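Side-chain contacts in 2-keto-3-deoxygluconate kinase (Thermotoga maritima, PDB 2AFB), which probably phosphorylates the sugar acid 2-keto-3-deoxygluconate, as a carbohydrate kinase of the pfkB family: residues Val41-Ala46 with Ala77-Lys82; Arg81-Lys86 with Gly327-Leu332; Val16-Ile21 with Phe130-Ile135; Ala139-Phe144 with Ala297-Ser302; Leu25-His30 with Phe34-Phe39. All coordinates share one frame; numbering follows the deposited sequence.

Interaction 1 (Val41-Ala46 with Ala77-Lys82); sequences VTYGGA and AGHLRK. With NI (nickel (II) ion), chain C.
A fully extended first torsion in His79 (chi1 180°) carries its imidazole from helix 71-82 toward strand 38-44, where Thr42, its OG1 likewise anti to N at -163°, brings the hydroxyl close to the ring's far end. The contact is a strand-to-helix packing built round a nickel site. His79 ND1 binds the metal at 2.1 Å, and water 2 and water 3 bind it as well. Histidine suits the place because its second nitrogen can still donate: NE2 gives its hydrogen to water 1 (3.1 Å), which also hydrogen-bonds Thr42 OG1 at 2.9 Å. The imidazole is thus held at both nitrogens, which should limit its rotation. Tyr43 supplies the apolar part of the contact, its CB lying 3.7 Å from His79 CD2, while the two rings meet obliquely with their planes at 52°. The ring that does stack on the imidazole is that of Phe329. Where strand and ring draw near, Tyr43 N stands 3.9 Å above the plane of the His79 ring, displaced toward its rim.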
# COMPACT_ATOMS: atom_id res chain seq x y z
N VAL A 41 -2.69 4.88 10.64
CA VAL A 41 -3.68 5.38 11.57
C VAL A 41 -3.87 4.36 12.67
O VAL A 41 -3.98 3.19 12.41
CB VAL A 41 -5.06 5.58 10.90
CG1 VAL A 41 -6.17 5.77 11.93
CG2 VAL A 41 -5.02 6.79 9.97
N THR A 42 -3.86 4.85 13.90
CA THR A 42 -4.30 4.10 15.06
C THR A 42 -4.73 5.06 16.15
O THR A 42 -4.71 6.28 15.98
CB THR A 42 -3.26 3.05 15.55
OG1 THR A 42 -3.92 2.12 16.43
CG2 THR A 42 -2.06 3.71 16.28
N TYR A 43 -5.20 4.53 17.27
CA TYR A 43 -5.69 5.37 18.34
C TYR A 43 -5.03 4.91 19.63
O TYR A 43 -4.98 3.71 19.89
CB TYR A 43 -7.24 5.33 18.41
CG TYR A 43 -7.87 5.89 17.15
CD1 TYR A 43 -8.10 5.08 16.06
CD2 TYR A 43 -8.21 7.24 17.04
CE1 TYR A 43 -8.61 5.61 14.88
CE2 TYR A 43 -8.72 7.76 15.91
CZ TYR A 43 -8.90 6.96 14.81
OH TYR A 43 -9.43 7.50 13.67
N GLY A 44 -4.51 5.83 20.43
CA GLY A 44 -4.02 5.42 21.75
C GLY A 44 -3.76 6.52 22.74
O GLY A 44 -3.98 7.67 22.44
N GLY A 45 -3.21 6.15 23.88
CA GLY A 45 -2.98 7.09 25.00
C GLY A 45 -2.69 6.24 26.23
O GLY A 45 -3.19 5.14 26.33
N ALA A 46 -1.91 6.77 27.17
CA ALA A 46 -1.35 5.99 28.31
C ALA A 46 -2.41 5.12 29.03
O ALA A 46 -2.31 3.88 29.08
CB ALA A 46 -0.68 6.95 29.32
N ALA A 77 -13.42 5.24 19.59
CA ALA A 77 -14.33 4.43 20.39
C ALA A 77 -14.47 3.02 19.82
O ALA A 77 -14.54 2.02 20.54
CB ALA A 77 -15.69 5.09 20.44
N GLY A 78 -14.53 2.93 18.50
CA GLY A 78 -14.68 1.63 17.90
C GLY A 78 -13.38 0.84 18.00
O GLY A 78 -13.44 -0.35 18.16
N HIS A 79 -12.24 1.51 18.00
CA HIS A 79 -10.93 0.87 18.20
C HIS A 79 -10.81 0.29 19.60
O HIS A 79 -10.34 -0.85 19.78
CB HIS A 79 -9.83 1.88 17.92
CG HIS A 79 -8.43 1.38 18.09
ND1 HIS A 79 -7.82 0.52 17.21
CD2 HIS A 79 -7.49 1.70 19.01
CE1 HIS A 79 -6.58 0.29 17.59
NE2 HIS A 79 -6.35 1.00 18.67
N LEU A 80 -11.28 1.07 20.59
CA LEU A 80 -11.33 0.59 21.96
C LEU A 80 -12.22 -0.66 22.07
O LEU A 80 -11.86 -1.66 22.70
CB LEU A 80 -11.84 1.69 22.88
CG LEU A 80 -10.79 2.74 23.20
CD1 LEU A 80 -11.45 3.98 23.54
CD2 LEU A 80 -9.86 2.25 24.32
N ARG A 81 -13.40 -0.59 21.49
CA ARG A 81 -14.31 -1.75 21.56
C ARG A 81 -13.75 -3.01 20.87
O ARG A 81 -13.95 -4.11 21.33
CB ARG A 81 -15.70 -1.42 21.00
CG ARG A 81 -16.58 -0.61 21.92
CD ARG A 81 -17.97 -0.53 21.36
NE ARG A 81 -17.97 0.10 20.03
CZ ARG A 81 -18.14 1.39 19.76
NH1 ARG A 81 -18.31 2.30 20.72
NH2 ARG A 81 -18.13 1.79 18.52
N LYS A 82 -13.09 -2.83 19.73
CA LYS A 82 -12.53 -3.93 19.02
C LYS A 82 -11.59 -4.76 19.95
O LYS A 82 -11.57 -5.97 19.91
CB LYS A 82 -11.74 -3.39 17.80
CG LYS A 82 -10.87 -4.44 17.20
CD LYS A 82 -9.98 -3.92 16.10
CE LYS A 82 -9.22 -5.08 15.44
NZ LYS A 82 -8.46 -4.71 14.21
NI NI C . -8.27 0.11 15.18
O HOH W 1 -3.29 1.33 19.10
O HOH W 2 -10.43 -0.38 14.87
O HOH W 3 -7.68 2.01 13.95

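Interaction 2 (Arg81-Lys86 with Gly327-Leu332); sequences RKFGVK and GDFVVL
The Schellman motif that ends helix 71-82 carries Phe83, whose CG lies beside the backbone N (chi1 -78°), swinging the ring toward Phe329 and Val331 of the loop 327-332. Gly84 leaves the helix with a positive phi of 99°, an angle at which a side chain would press on the preceding carbonyl, and its N bonds back to Arg81 O at 2.8 Å. The two phenylalanines form a T-shaped pair: Phe329 points the CD2 edge of its ring at the centre of a Phe83 face, with the planes at 85° and the centroids 5.0 Å apart. Phe329 CB joins in as an off-centre CH-pi contact, 4.1 Å from the Phe83 ring centroid. Val331 adds one branch, CG2, which lies 3.7 Å from Phe83 CE2. Large flat side chains suit this buried place because face and rim can serve different partners. Phe34 of a neighbouring subunit also meets Phe83 edge-to-face. At its rim, nearly in the ring plane, Phe83 CE2 lies 3.3 Å from Val330 O.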
# COMPACT_ATOMS: atom_id res chain seq x y z
N ARG A 81 -13.40 -0.59 21.49
CA ARG A 81 -14.31 -1.75 21.56
C ARG A 81 -13.75 -3.01 20.87
O ARG A 81 -13.95 -4.11 21.33
CB ARG A 81 -15.70 -1.42 21.00
CG ARG A 81 -16.58 -0.61 21.92
CD ARG A 81 -17.97 -0.53 21.36
NE ARG A 81 -17.97 0.10 20.03
CZ ARG A 81 -18.14 1.39 19.76
NH1 ARG A 81 -18.31 2.30 20.72
NH2 ARG A 81 -18.13 1.79 18.52
N LYS A 82 -13.09 -2.83 19.73
CA LYS A 82 -12.53 -3.93 19.02
C LYS A 82 -11.59 -4.76 19.95
O LYS A 82 -11.57 -5.97 19.91
CB LYS A 82 -11.74 -3.39 17.80
CG LYS A 82 -10.87 -4.44 17.20
CD LYS A 82 -9.98 -3.92 16.10
CE LYS A 82 -9.22 -5.08 15.44
NZ LYS A 82 -8.46 -4.71 14.21
N PHE A 83 -10.81 -4.06 20.76
CA PHE A 83 -9.92 -4.69 21.70
C PHE A 83 -10.60 -5.14 22.99
O PHE A 83 -9.94 -5.66 23.86
CB PHE A 83 -8.75 -3.79 22.03
CG PHE A 83 -7.70 -3.75 20.98
CD1 PHE A 83 -7.93 -3.09 19.78
CD2 PHE A 83 -6.44 -4.35 21.19
CE1 PHE A 83 -6.97 -3.06 18.79
CE2 PHE A 83 -5.46 -4.30 20.20
CZ PHE A 83 -5.71 -3.64 19.02
N GLY A 84 -11.90 -4.94 23.10
CA GLY A 84 -12.66 -5.47 24.24
C GLY A 84 -12.93 -4.45 25.32
O GLY A 84 -13.53 -4.79 26.33
N VAL A 85 -12.47 -3.19 25.13
CA VAL A 85 -12.64 -2.17 26.15
C VAL A 85 -14.08 -1.70 26.07
O VAL A 85 -14.61 -1.53 24.99
CB VAL A 85 -11.68 -0.98 25.95
CG1 VAL A 85 -11.97 0.13 26.95
CG2 VAL A 85 -10.29 -1.44 26.08
N LYS A 86 -14.73 -1.55 27.22
CA LYS A 86 -16.12 -1.06 27.29
C LYS A 86 -16.14 0.48 27.28
O LYS A 86 -15.35 1.12 27.96
CB LYS A 86 -16.83 -1.64 28.51
CG LYS A 86 -16.54 -3.14 28.70
CD LYS A 86 -17.62 -3.86 29.44
CE LYS A 86 -17.32 -5.35 29.59
NZ LYS A 86 -17.25 -6.02 28.28
N GLY A 327 1.60 -0.21 16.83
CA GLY A 327 0.52 0.49 17.50
C GLY A 327 0.76 0.71 18.97
O GLY A 327 1.87 0.51 19.46
N ASP A 328 -0.30 1.15 19.66
CA ASP A 328 -0.19 1.56 21.05
C ASP A 328 -0.72 0.45 22.00
O ASP A 328 -0.35 0.39 23.18
CB ASP A 328 -1.00 2.87 21.31
CG ASP A 328 -0.41 4.12 20.65
OD1 ASP A 328 0.40 4.00 19.74
OD2 ASP A 328 -0.78 5.26 21.03
N PHE A 329 -1.60 -0.41 21.50
CA PHE A 329 -2.25 -1.41 22.32
C PHE A 329 -1.52 -2.75 22.12
O PHE A 329 -1.04 -3.05 21.03
CB PHE A 329 -3.70 -1.58 21.81
CG PHE A 329 -4.65 -0.45 22.14
CD1 PHE A 329 -4.26 0.73 22.78
CD2 PHE A 329 -5.99 -0.56 21.74
CE1 PHE A 329 -5.18 1.74 23.05
CE2 PHE A 329 -6.91 0.45 22.04
CZ PHE A 329 -6.51 1.58 22.71
N VAL A 330 -1.46 -3.58 23.16
CA VAL A 330 -1.00 -4.96 23.00
C VAL A 330 -2.07 -5.77 22.27
O VAL A 330 -3.28 -5.49 22.36
CB VAL A 330 -0.73 -5.69 24.35
CG1 VAL A 330 0.33 -4.99 25.16
CG2 VAL A 330 -2.02 -5.89 25.19
N VAL A 331 -1.61 -6.75 21.51
CA VAL A 331 -2.43 -7.86 21.04
C VAL A 331 -1.70 -9.06 21.63
O VAL A 331 -0.66 -9.45 21.11
CB VAL A 331 -2.43 -7.94 19.48
CG1 VAL A 331 -3.15 -9.14 18.98
CG2 VAL A 331 -2.99 -6.67 18.88
N LEU A 332 -2.18 -9.57 22.76
CA LEU A 332 -1.50 -10.61 23.51
C LEU A 332 -2.52 -11.46 24.22
O LEU A 332 -3.58 -10.96 24.61
CB LEU A 332 -0.56 -9.98 24.54
CG LEU A 332 0.80 -9.49 24.04
CD1 LEU A 332 1.62 -8.94 25.22
CD2 LEU A 332 1.54 -10.56 23.31

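Interaction 3 (Val16-Ile21 with Phe130-Ile135); sequences VTFGEI and FDWEKI
Val16 and Ile135 bring strand 14-18 and the short helix 132-135 closest, at 7.8 Å between CA atoms, and the gap widens to 10.6 Å between the CA atoms of Phe18 and Phe130. The helix packs on the central sheet of the Rossmann-like alpha/beta fold shared by ribokinase relatives, and Asp131 stands at its N-cap. At the narrow end two branched aliphatic side chains fill the space: Val16 CG1 touches Ile135 CG2 at 3.7 Å. Where the backbones diverge, aromatic rings bridge the distance and form a cluster. Phe18, its CG anti to the backbone N (chi1 174°), reaches out from the strand and is used in two ways. Its edge is directed at the face of Phe130, with the planes at 82°, while one of its own faces receives the edge of the Trp132 six-membered ring, at 83°. Replacing Phe18 with an alanine would probably open a gap between strand and helix and leave the Phe130 face and the Trp132 edge without their aromatic partner. Trp132 is itself steadied on one face, where Phe130 CB and Ile135 CD1 both rest. The tip of the indole, Trp132 CH2, comes to 3.9 Å from Phe18 CD1.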
# COMPACT_ATOMS: atom_id res chain seq x y z
N VAL A 16 -11.36 0.38 35.84
CA VAL A 16 -11.58 1.68 35.23
C VAL A 16 -10.26 2.48 35.09
O VAL A 16 -9.43 2.53 36.01
CB VAL A 16 -12.61 2.48 36.06
CG1 VAL A 16 -12.89 3.84 35.46
CG2 VAL A 16 -13.89 1.71 36.20
N THR A 17 -10.07 3.10 33.93
CA THR A 17 -8.97 4.00 33.68
C THR A 17 -9.51 5.28 33.05
O THR A 17 -10.62 5.30 32.48
CB THR A 17 -7.85 3.40 32.77
OG1 THR A 17 -8.18 3.59 31.39
CG2 THR A 17 -7.66 1.95 33.03
N PHE A 18 -8.73 6.34 33.17
CA PHE A 18 -9.17 7.67 32.79
C PHE A 18 -8.04 8.42 32.19
O PHE A 18 -6.98 8.49 32.76
CB PHE A 18 -9.59 8.45 34.02
CG PHE A 18 -9.92 9.91 33.75
CD1 PHE A 18 -11.02 10.25 33.01
CD2 PHE A 18 -9.16 10.93 34.32
CE1 PHE A 18 -11.34 11.58 32.78
CE2 PHE A 18 -9.48 12.29 34.10
CZ PHE A 18 -10.57 12.60 33.33
N GLY A 19 -8.32 9.05 31.07
CA GLY A 19 -7.38 9.96 30.48
C GLY A 19 -7.77 10.31 29.07
O GLY A 19 -8.95 10.35 28.75
N GLU A 20 -6.76 10.60 28.25
CA GLU A 20 -6.95 11.00 26.83
C GLU A 20 -6.52 9.95 25.85
O GLU A 20 -5.43 9.41 25.95
CB GLU A 20 -6.18 12.31 26.51
CG GLU A 20 -6.27 12.72 25.04
CD GLU A 20 -5.96 14.20 24.74
OE1 GLU A 20 -5.09 14.79 25.40
OE2 GLU A 20 -6.55 14.76 23.79
N ILE A 21 -7.39 9.71 24.87
CA ILE A 21 -7.04 8.93 23.72
C ILE A 21 -6.94 9.82 22.49
O ILE A 21 -7.75 10.73 22.28
CB ILE A 21 -7.99 7.74 23.54
CG1 ILE A 21 -7.42 6.80 22.48
CG2 ILE A 21 -9.42 8.21 23.23
CD1 ILE A 21 -8.11 5.50 22.30
N PHE A 130 -18.79 13.70 34.03
CA PHE A 130 -18.49 12.38 34.59
C PHE A 130 -19.16 12.14 35.94
O PHE A 130 -19.02 12.94 36.86
CB PHE A 130 -16.97 12.21 34.80
CG PHE A 130 -16.18 12.50 33.60
CD1 PHE A 130 -16.18 11.60 32.51
CD2 PHE A 130 -15.45 13.68 33.49
CE1 PHE A 130 -15.45 11.87 31.34
CE2 PHE A 130 -14.73 13.97 32.32
CZ PHE A 130 -14.73 13.06 31.23
N ASP A 131 -19.86 11.00 36.03
CA ASP A 131 -20.61 10.58 37.19
C ASP A 131 -19.81 9.49 37.86
O ASP A 131 -19.93 8.32 37.50
CB ASP A 131 -21.98 10.04 36.76
CG ASP A 131 -22.91 9.79 37.93
OD1 ASP A 131 -22.43 9.78 39.09
OD2 ASP A 131 -24.12 9.59 37.67
N TRP A 132 -18.98 9.90 38.81
CA TRP A 132 -17.96 9.01 39.35
C TRP A 132 -18.56 7.94 40.21
O TRP A 132 -18.05 6.82 40.25
CB TRP A 132 -16.87 9.79 40.09
CG TRP A 132 -16.01 10.55 39.11
CD1 TRP A 132 -15.96 11.90 38.93
CD2 TRP A 132 -15.12 9.99 38.14
NE1 TRP A 132 -15.08 12.22 37.92
CE2 TRP A 132 -14.57 11.05 37.41
CE3 TRP A 132 -14.73 8.68 37.82
CZ2 TRP A 132 -13.61 10.86 36.42
CZ3 TRP A 132 -13.81 8.49 36.82
CH2 TRP A 132 -13.25 9.57 36.13
N GLU A 133 -19.67 8.27 40.86
CA GLU A 133 -20.43 7.30 41.62
C GLU A 133 -20.96 6.18 40.76
O GLU A 133 -21.08 5.07 41.24
CB GLU A 133 -21.63 7.99 42.34
CG GLU A 133 -21.23 8.95 43.44
CD GLU A 133 -20.68 8.23 44.68
OE1 GLU A 133 -20.82 6.99 44.76
OE2 GLU A 133 -20.10 8.91 45.57
N LYS A 134 -21.36 6.47 39.52
CA LYS A 134 -21.88 5.45 38.58
C LYS A 134 -20.71 4.65 37.97
O LYS A 134 -20.67 3.42 37.99
CB LYS A 134 -22.74 6.14 37.50
CG LYS A 134 -23.34 5.25 36.40
N ILE A 135 -19.73 5.40 37.47
CA ILE A 135 -18.53 4.85 36.89
C ILE A 135 -17.84 3.83 37.81
O ILE A 135 -17.51 2.72 37.37
CB ILE A 135 -17.53 5.99 36.52
CG1 ILE A 135 -18.03 6.81 35.34
CG2 ILE A 135 -16.11 5.44 36.17
CD1 ILE A 135 -17.32 8.19 35.21

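Interaction 4 (Ala139-Phe144 with Ala297-Ser302)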
# COMPACT_ATOMS: atom_id res chain seq x y z
N ALA A 139 -16.30 -1.24 40.98
CA ALA A 139 -14.94 -1.31 40.43
C ALA A 139 -13.97 -1.96 41.43
O ALA A 139 -14.01 -1.65 42.61
CB ALA A 139 -14.42 0.11 40.05
N ARG A 140 -13.11 -2.82 40.94
CA ARG A 140 -12.07 -3.41 41.80
C ARG A 140 -10.80 -2.57 41.71
O ARG A 140 -9.90 -2.69 42.55
CB ARG A 140 -11.74 -4.84 41.36
CG ARG A 140 -12.93 -5.68 40.95
CD ARG A 140 -13.43 -6.58 42.04
NE ARG A 140 -12.78 -7.90 42.05
CZ ARG A 140 -13.39 -9.09 41.84
NH1 ARG A 140 -14.69 -9.21 41.55
NH2 ARG A 140 -12.66 -10.19 41.93
N TRP A 141 -10.74 -1.70 40.70
CA TRP A 141 -9.50 -0.97 40.39
C TRP A 141 -9.76 0.27 39.57
O TRP A 141 -10.63 0.27 38.73
CB TRP A 141 -8.53 -1.86 39.60
CG TRP A 141 -7.10 -1.48 39.75
CD1 TRP A 141 -6.47 -0.42 39.15
CD2 TRP A 141 -6.10 -2.15 40.53
NE1 TRP A 141 -5.15 -0.39 39.51
CE2 TRP A 141 -4.89 -1.46 40.33
CE3 TRP A 141 -6.09 -3.31 41.29
CZ2 TRP A 141 -3.69 -1.87 40.91
CZ3 TRP A 141 -4.89 -3.71 41.92
CH2 TRP A 141 -3.72 -2.98 41.73
N PHE A 142 -8.97 1.31 39.88
CA PHE A 142 -8.91 2.59 39.18
C PHE A 142 -7.46 3.02 38.92
O PHE A 142 -6.61 3.05 39.83
CB PHE A 142 -9.62 3.68 39.96
CG PHE A 142 -9.60 4.99 39.27
CD1 PHE A 142 -10.32 5.18 38.13
CD2 PHE A 142 -8.81 6.04 39.73
CE1 PHE A 142 -10.30 6.41 37.49
CE2 PHE A 142 -8.78 7.26 39.07
CZ PHE A 142 -9.54 7.45 37.98
N HIS A 143 -7.20 3.33 37.68
CA HIS A 143 -5.88 3.70 37.19
C HIS A 143 -5.86 5.07 36.48
O HIS A 143 -6.74 5.33 35.66
CB HIS A 143 -5.32 2.62 36.24
CG HIS A 143 -3.97 2.96 35.73
ND1 HIS A 143 -2.84 2.89 36.52
CD2 HIS A 143 -3.57 3.48 34.54
CE1 HIS A 143 -1.80 3.30 35.81
NE2 HIS A 143 -2.23 3.69 34.62
N PHE A 144 -4.86 5.91 36.80
CA PHE A 144 -4.64 7.20 36.10
C PHE A 144 -3.15 7.39 35.94
O PHE A 144 -2.36 6.66 36.56
CB PHE A 144 -5.28 8.44 36.81
CG PHE A 144 -4.64 8.81 38.15
CD1 PHE A 144 -4.89 8.06 39.30
CD2 PHE A 144 -3.83 9.94 38.26
CE1 PHE A 144 -4.31 8.42 40.51
CE2 PHE A 144 -3.26 10.28 39.43
CZ PHE A 144 -3.49 9.53 40.57
N ALA A 297 -0.07 -5.03 33.03
CA ALA A 297 0.30 -6.35 33.53
C ALA A 297 0.45 -6.36 35.07
O ALA A 297 0.10 -7.33 35.78
CB ALA A 297 1.58 -6.81 32.85
N LEU A 298 0.96 -5.26 35.61
CA LEU A 298 1.13 -5.19 37.07
C LEU A 298 -0.24 -5.15 37.78
O LEU A 298 -0.45 -5.81 38.83
CB LEU A 298 1.98 -3.99 37.45
CG LEU A 298 2.33 -3.86 38.93
CD1 LEU A 298 3.09 -5.06 39.43
CD2 LEU A 298 3.12 -2.58 39.12
N ILE A 299 -1.18 -4.43 37.17
CA ILE A 299 -2.55 -4.35 37.68
C ILE A 299 -3.20 -5.74 37.60
O ILE A 299 -3.81 -6.22 38.57
CB ILE A 299 -3.38 -3.38 36.87
CG1 ILE A 299 -2.90 -1.96 37.15
CG2 ILE A 299 -4.83 -3.49 37.19
CD1 ILE A 299 -3.40 -0.96 36.12
N TYR A 300 -3.07 -6.35 36.43
CA TYR A 300 -3.59 -7.68 36.19
C TYR A 300 -3.04 -8.62 37.25
O TYR A 300 -3.81 -9.28 37.91
CB TYR A 300 -3.27 -8.20 34.78
CG TYR A 300 -3.79 -9.57 34.51
CD1 TYR A 300 -5.16 -9.81 34.36
CD2 TYR A 300 -2.93 -10.67 34.45
CE1 TYR A 300 -5.64 -11.10 34.13
CE2 TYR A 300 -3.42 -11.96 34.24
CZ TYR A 300 -4.77 -12.15 34.07
OH TYR A 300 -5.24 -13.43 33.85
N GLY A 301 -1.71 -8.65 37.43
CA GLY A 301 -1.10 -9.57 38.39
C GLY A 301 -1.58 -9.37 39.83
O GLY A 301 -1.71 -10.30 40.59
N SER A 302 -1.80 -8.12 40.20
CA SER A 302 -2.24 -7.80 41.52
C SER A 302 -3.68 -8.29 41.73
O SER A 302 -3.96 -8.85 42.77
CB SER A 302 -2.13 -6.32 41.77
OG SER A 302 -0.79 -5.92 41.58
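Trp141 lays the face of its indole against Ile299, and this flat-on-branched packing joins strand 141-144 to helix 297-302, whose axes run nearly antiparallel (165°) and approach to 10.8 Å. Ile299 CG1 lies beside its backbone N (chi1 -70°), which leaves CG2 anti to N and over the five-membered ring, 3.7 Å from the centroid and only 7° off the normal, a well-centred CH-pi contact. The other branch extends along the indole: Ile299 CG1 lies 3.6 Å from Trp141 NE1, and beyond it CD1 comes to 3.9 Å from His143 ND1, the two side chains crossing at about a right angle. A beta-branched isoleucine suits the spot because one branch can sit on the ring while the other spans to the next inward-pointing strand residue. At the far end of the indole, Trp141 CH2 meets Ser302 CB at 3.7 Å. The serine OG donates to Leu298 O at 2.8 Å, on the opposite face of that carbonyl from Ser302 N, and also hydrogen-bonds Lys311 NZ. Trp141 NE1 and His143 ND1 both hydrogen-bond Ser174 OG; a leucine in place of Trp141 would remove the flat support beneath Ile299 CG2 and would probably leave Ser174 without one of these mates. In the central sheet the strand runs between 14-18 and 172-176, while helices 46-56 and 308-322 pack beside helix 290-304.

Interaction 5 (Leu25-His30 with Phe34-Phe39); sequences LSPPDH and FQTDSF
Apolar packing comes first: Phe39 spreads its ring beneath Leu25 and beside Pro27. Leu25 CB sits over the ring face as a CH-pi contact, 4.3 Å from the centroid, whereas Pro27 keeps to the rim, its CG 3.9 Å from Phe39 CE1 and its N near the ring plane. CG of Phe39 lies beside its backbone N (chi1 -70°), which carries the ring alongside the proline, the two side chains pointing the same way. Both prolines also pack against Thr36, Pro27 through CB and Pro28 through CD. Polar contacts are few. Thr36 OG1 donates to Ser38 O at 2.6 Å, in the carbonyl plane on a lone pair, closing a short turn where strand 38-44 begins; threonine suits this place because its methyl, CG2, can still lie against Pro27. Across the backbones, Phe39 CA makes a CA-H...O contact of 3.4 Å with Ser26 O. At the periphery, Asp29 and Asp37 each share a calcium ion with their counterpart in a different neighbouring subunit. The whole is a beta hairpin of strands 22-26 and 38-44, whose edge at Ser38 and Phe39 pairs antiparallel with another subunit, in a small sheet consistent with the lid of ribokinase-family enzymes.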
# COMPACT_ATOMS: atom_id res chain seq x y z
N LEU A 25 -0.79 9.30 14.07
CA LEU A 25 -0.50 9.36 12.65
C LEU A 25 0.98 9.11 12.50
O LEU A 25 1.78 9.89 12.99
CB LEU A 25 -0.90 10.68 12.08
CG LEU A 25 -2.40 11.08 12.07
CD1 LEU A 25 -2.48 12.46 11.50
CD2 LEU A 25 -3.31 10.13 11.28
N SER A 26 1.35 7.98 11.89
CA SER A 26 2.77 7.65 11.74
C SER A 26 3.11 7.30 10.31
O SER A 26 2.33 6.58 9.68
CB SER A 26 3.21 6.51 12.67
OG SER A 26 2.30 5.43 12.55
N PRO A 27 4.23 7.87 9.75
CA PRO A 27 4.53 7.44 8.42
C PRO A 27 4.96 5.95 8.43
O PRO A 27 5.47 5.48 9.44
CB PRO A 27 5.70 8.35 8.02
CG PRO A 27 5.73 9.53 9.00
CD PRO A 27 5.19 8.90 10.24
N PRO A 28 4.77 5.26 7.32
CA PRO A 28 5.24 3.88 7.19
C PRO A 28 6.74 3.77 6.93
O PRO A 28 7.38 4.70 6.38
CB PRO A 28 4.43 3.33 5.99
CG PRO A 28 4.15 4.61 5.10
CD PRO A 28 4.11 5.77 6.08
N ASP A 29 7.31 2.65 7.37
CA ASP A 29 8.64 2.23 6.89
C ASP A 29 9.79 3.18 7.26
O ASP A 29 10.79 3.32 6.52
CB ASP A 29 8.61 2.08 5.38
CG ASP A 29 7.59 1.05 4.92
OD1 ASP A 29 7.49 -0.04 5.57
OD2 ASP A 29 6.92 1.33 3.88
N HIS A 30 9.70 3.75 8.45
CA HIS A 30 10.73 4.63 8.96
C HIS A 30 10.89 5.93 8.15
O HIS A 30 11.84 6.63 8.34
CB HIS A 30 12.07 3.91 9.06
CG HIS A 30 12.11 2.83 10.09
ND1 HIS A 30 11.79 3.07 11.41
CD2 HIS A 30 12.46 1.53 10.00
CE1 HIS A 30 11.92 1.94 12.09
NE2 HIS A 30 12.33 0.99 11.27
N PHE A 34 8.12 14.66 6.62
CA PHE A 34 8.40 15.51 5.47
C PHE A 34 8.27 14.79 4.15
O PHE A 34 7.97 15.38 3.09
CB PHE A 34 9.84 16.05 5.58
CG PHE A 34 10.21 17.02 4.50
CD1 PHE A 34 9.63 18.26 4.43
CD2 PHE A 34 11.18 16.69 3.56
CE1 PHE A 34 10.01 19.17 3.42
CE2 PHE A 34 11.55 17.58 2.55
CZ PHE A 34 10.95 18.80 2.48
N GLN A 35 8.61 13.52 4.19
CA GLN A 35 8.73 12.75 2.97
C GLN A 35 7.50 11.89 2.62
O GLN A 35 7.45 11.32 1.56
CB GLN A 35 10.05 11.97 2.98
CG GLN A 35 10.18 10.79 3.82
CD GLN A 35 11.66 10.36 4.04
OE1 GLN A 35 11.99 9.96 5.12
NE2 GLN A 35 12.49 10.34 2.99
N THR A 36 6.52 11.81 3.48
CA THR A 36 5.52 10.76 3.34
C THR A 36 4.27 11.23 2.56
O THR A 36 3.79 12.35 2.78
CB THR A 36 5.16 10.18 4.74
OG1 THR A 36 4.53 8.94 4.54
CG2 THR A 36 4.25 11.10 5.53
N ASP A 37 3.77 10.35 1.67
CA ASP A 37 2.46 10.48 1.02
C ASP A 37 1.30 9.88 1.82
O ASP A 37 0.16 9.97 1.39
CB ASP A 37 2.49 9.96 -0.46
CG ASP A 37 2.49 8.35 -0.65
OD1 ASP A 37 2.86 7.46 0.19
OD2 ASP A 37 2.16 7.93 -1.79
N SER A 38 1.60 9.22 2.94
CA SER A 38 0.57 8.71 3.85
C SER A 38 0.99 8.55 5.31
O SER A 38 2.18 8.61 5.68
CB SER A 38 0.03 7.36 3.36
OG SER A 38 0.98 6.37 3.57
N PHE A 39 -0.03 8.35 6.14
CA PHE A 39 0.09 8.07 7.56
C PHE A 39 -0.73 6.82 7.87
O PHE A 39 -1.91 6.74 7.48
CB PHE A 39 -0.48 9.18 8.43
CG PHE A 39 0.32 10.44 8.42
CD1 PHE A 39 1.65 10.42 8.79
CD2 PHE A 39 -0.29 11.67 8.06
CE1 PHE A 39 2.43 11.60 8.76
CE2 PHE A 39 0.45 12.84 8.06
CZ PHE A 39 1.84 12.80 8.41

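Overall arrangement
From the N terminus, strand 14-18 opens interaction 3, whose loop closes only at 130-135. Nested within it, interaction 5 closes the tight hairpin loop between strands 22-26 and 38-44, and interaction 1 follows in series, tying the continuation of strand 38-44 to helix 71-82. Interaction 2 begins at Arg81, where interaction 1 ends, and crosses interaction 3 before closing far along the chain at 327-332. Inside that long loop lies interaction 4, joining strand 139-145 to helix 290-304. Interactions 3 and 4 meet through neighbouring strands of the central sheet, whereas interactions 1 and 5 share the smaller sheet; interactions 4 and 5 stand on opposite sides of the chain's centre.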